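Local coordinates for aminotransferase, class V family protein (Trichomonas vaginalis, PDB 5F8V) that catalyses the PLP-dependent transfer of an amino group between O-phospho-L-serine and 2-oxoglutarate in serine biosynthesis, at the interface of chains A and B. Residues are numbered along the deposited sequence; one frame, centred on the assembly and turned at random. Chains: chain A/B, Aminotransferase, class V family protein.

The interface of chains A and B. Residues chain A 39-43, 245-246, 248; chain B 8, 10, 12-14, 207, 335.
B:Pro13 is the centre of this patch of the subunit interface in a class-V, PLP-dependent aminotransferase. It follows a cis peptide bond and buries 76 Å² against chain A. Its ring packs against the backbone carbonyls of A:Ile39 and A:Val41. CD lies 3.4 Å from the carbonyl O of A:Val41, and CB faces the carbonyl O of A:Ile39. From another side the A:Thr245 methyl CG2 meets the proline tip to tip. That methyl is anti to its backbone N. A:Thr245 CG2 also lies 3.6 Å from B:Ala207 CB and covers one face of the A:His43 imidazole near the rim. A:His43 crosses B:Pro13 at about a right angle. Its CG takes the crowded position between backbone N and carbonyl carbon (chi1 69°). The carbonyl O of B:Gly12 lies at the ring edge, in plane, but the bond from ND1 is weak.

The other end is looser in apolar contact and more polar. B:Asn8 ND2 donates to the carbonyl O of A:Glu40 at 2.7 Å. That oxygen lies in the B:Asn8 amide plane, while ND2 sits above the A:Glu40 carbonyl plane, 41° out of it and not on a lone pair. B:Asn8 OD1 accepts from B:Thr335 OG1 (3.0 Å) and the B:Ser10 backbone N, which should fix the amide rotation. B:Ser10 OG donates to B:Pro13 O at 2.6 Å and accepts from B:Gly12 N, which probably steadies the segment around the cis peptide bond. A:Ser42 CB rests on this hydroxyl, while B:Thr335 CG2 approaches that carbon only at 3.9 Å. A:Glu40 CB and CG pass along the B:Ala14 carbonyl O.

In the fold, chain B gives strand 7-8 and the loop after it, with B:Ala207 and B:Thr335 from distant loops. Chain A gives 3-10 helix 38-40, the loop after it and the loop into helix 248-263. The patch joins two copies of one protein in a two-fold dimer interface; its twin has the chains exchanged.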
loop_
_atom_site.group_PDB
_atom_site.type_symbol
_atom_site.label_atom_id
_atom_site.label_comp_id
_atom_site.label_asym_id
_atom_site.label_seq_id
_atom_site.Cartn_x
_atom_site.Cartn_y
_atom_site.Cartn_z
ATOM N N ILE A 39 -2.208 9.028 -11.729
ATOM C CA ILE A 39 -2.988 8.944 -10.479
ATOM C C ILE A 39 -4.520 8.897 -10.699
ATOM O O ILE A 39 -5.241 8.358 -9.857
ATOM C CB ILE A 39 -2.620 10.115 -9.521
ATOM C CG1 ILE A 39 -1.156 10.002 -9.063
ATOM C CG2 ILE A 39 -3.523 10.155 -8.285
ATOM C CD1 ILE A 39 -0.641 11.221 -8.318
ATOM N N GLU A 40 -5.021 9.442 -11.811
ATOM C CA GLU A 40 -6.470 9.566 -12.039
ATOM C C GLU A 40 -7.053 8.516 -12.988
ATOM O O GLU A 40 -8.243 8.563 -13.316
ATOM C CB GLU A 40 -6.806 10.959 -12.585
ATOM C CG GLU A 40 -6.338 12.127 -11.731
ATOM C CD GLU A 40 -6.312 13.427 -12.516
ATOM O OE1 GLU A 40 -5.592 13.485 -13.539
ATOM O OE2 GLU A 40 -6.995 14.389 -12.117
ATOM N N VAL A 41 -6.227 7.560 -13.394
ATOM C CA VAL A 41 -6.564 6.619 -14.453
ATOM C C VAL A 41 -7.189 5.361 -13.847
ATOM O O VAL A 41 -6.715 4.867 -12.830
ATOM C CB VAL A 41 -5.288 6.297 -15.271
ATOM C CG1 VAL A 41 -5.462 5.059 -16.123
ATOM C CG2 VAL A 41 -4.918 7.490 -16.143
ATOM N N SER A 42 -8.249 4.845 -14.468
ATOM C CA SER A 42 -8.853 3.589 -14.013
ATOM C C SER A 42 -7.918 2.398 -14.230
ATOM O O SER A 42 -7.344 2.234 -15.303
ATOM C CB SER A 42 -10.163 3.290 -14.725
ATOM O OG SER A 42 -10.713 2.079 -14.225
ATOM N N HIS A 43 -7.814 1.557 -13.211
ATOM C CA HIS A 43 -7.057 0.309 -13.297
ATOM C C HIS A 43 -7.660 -0.718 -14.272
ATOM O O HIS A 43 -6.947 -1.583 -14.779
ATOM C CB HIS A 43 -6.839 -0.293 -11.893
ATOM C CG HIS A 43 -8.082 -0.807 -11.232
ATOM N ND1 HIS A 43 -9.060 0.019 -10.714
ATOM C CD2 HIS A 43 -8.485 -2.072 -10.964
ATOM C CE1 HIS A 43 -10.017 -0.711 -10.172
ATOM N NE2 HIS A 43 -9.694 -1.983 -10.313
ATOM N N THR A 245 -8.033 -2.783 -6.513
ATOM C CA THR A 245 -7.218 -1.741 -7.117
ATOM C C THR A 245 -5.754 -1.859 -6.662
ATOM O O THR A 245 -5.470 -1.798 -5.467
ATOM C CB THR A 245 -7.750 -0.337 -6.783
ATOM O OG1 THR A 245 -9.179 -0.328 -6.893
ATOM C CG2 THR A 245 -7.165 0.701 -7.739
ATOM N N PRO A 246 -4.821 -2.029 -7.620
ATOM C CA PRO A 246 -3.401 -2.096 -7.274
ATOM C C PRO A 246 -2.846 -0.701 -6.964
ATOM O O PRO A 246 -3.451 0.293 -7.362
ATOM C CB PRO A 246 -2.776 -2.650 -8.551
ATOM C CG PRO A 246 -3.615 -2.077 -9.630
ATOM C CD PRO A 246 -5.017 -2.070 -9.086
ATOM N N THR A 248 -1.290 1.928 -8.035
ATOM C CA THR A 248 -0.896 2.254 -9.412
ATOM C C THR A 248 0.298 3.205 -9.508
ATOM O O THR A 248 1.233 2.961 -10.281
ATOM C CB THR A 248 -2.086 2.819 -10.226
ATOM O OG1 THR A 248 -2.688 3.895 -9.513
ATOM C CG2 THR A 248 -3.147 1.756 -10.463
ATOM N N ASN B 8 -12.719 13.555 -16.824
ATOM C CA ASN B 8 -12.546 12.186 -16.370
ATOM C C ASN B 8 -13.648 11.790 -15.390
ATOM O O ASN B 8 -13.766 12.373 -14.313
ATOM C CB ASN B 8 -11.179 12.053 -15.690
ATOM C CG ASN B 8 -10.790 10.613 -15.406
ATOM O OD1 ASN B 8 -11.446 9.664 -15.838
ATOM N ND2 ASN B 8 -9.693 10.448 -14.688
ATOM N N SER B 10 -13.892 8.577 -14.169
ATOM C CA SER B 10 -13.475 7.266 -13.656
ATOM C C SER B 10 -14.036 7.021 -12.258
ATOM O O SER B 10 -14.062 7.928 -11.426
ATOM C CB SER B 10 -11.946 7.141 -13.608
ATOM O OG SER B 10 -11.555 5.898 -13.034
ATOM N N GLY B 12 -12.648 4.970 -10.089
ATOM C CA GLY B 12 -11.580 4.603 -9.153
ATOM C C GLY B 12 -10.463 3.817 -9.819
ATOM O O GLY B 12 -10.748 2.757 -10.395
ATOM N N PRO B 13 -9.210 4.310 -9.791
ATOM C CA PRO B 13 -8.841 5.643 -9.287
ATOM C C PRO B 13 -9.450 6.772 -10.119
ATOM O O PRO B 13 -9.758 6.576 -11.300
ATOM C CB PRO B 13 -7.319 5.647 -9.397
ATOM C CG PRO B 13 -6.946 4.211 -9.251
ATOM C CD PRO B 13 -8.017 3.473 -9.996
ATOM N N ALA B 14 -9.619 7.934 -9.501
ATOM C CA ALA B 14 -10.467 8.985 -10.058
ATOM C C ALA B 14 -9.741 10.314 -10.191
ATOM O O ALA B 14 -8.590 10.459 -9.759
ATOM C CB ALA B 14 -11.699 9.150 -9.189
ATOM N N ALA B 207 -4.394 4.978 -4.872
ATOM C CA ALA B 207 -4.793 3.620 -4.524
ATOM C C ALA B 207 -3.743 3.005 -3.610
ATOM O O ALA B 207 -2.604 3.465 -3.568
ATOM C CB ALA B 207 -4.969 2.780 -5.774
ATOM N N THR B 335 -13.820 7.593 -19.517
ATOM C CA THR B 335 -14.118 6.597 -18.477
ATOM C C THR B 335 -15.595 6.593 -18.026
ATOM O O THR B 335 -15.899 6.469 -16.832
ATOM C CB THR B 335 -13.158 6.739 -17.261
ATOM O OG1 THR B 335 -11.915 7.336 -17.663
ATOM C CG2 THR B 335 -12.879 5.370 -16.639
#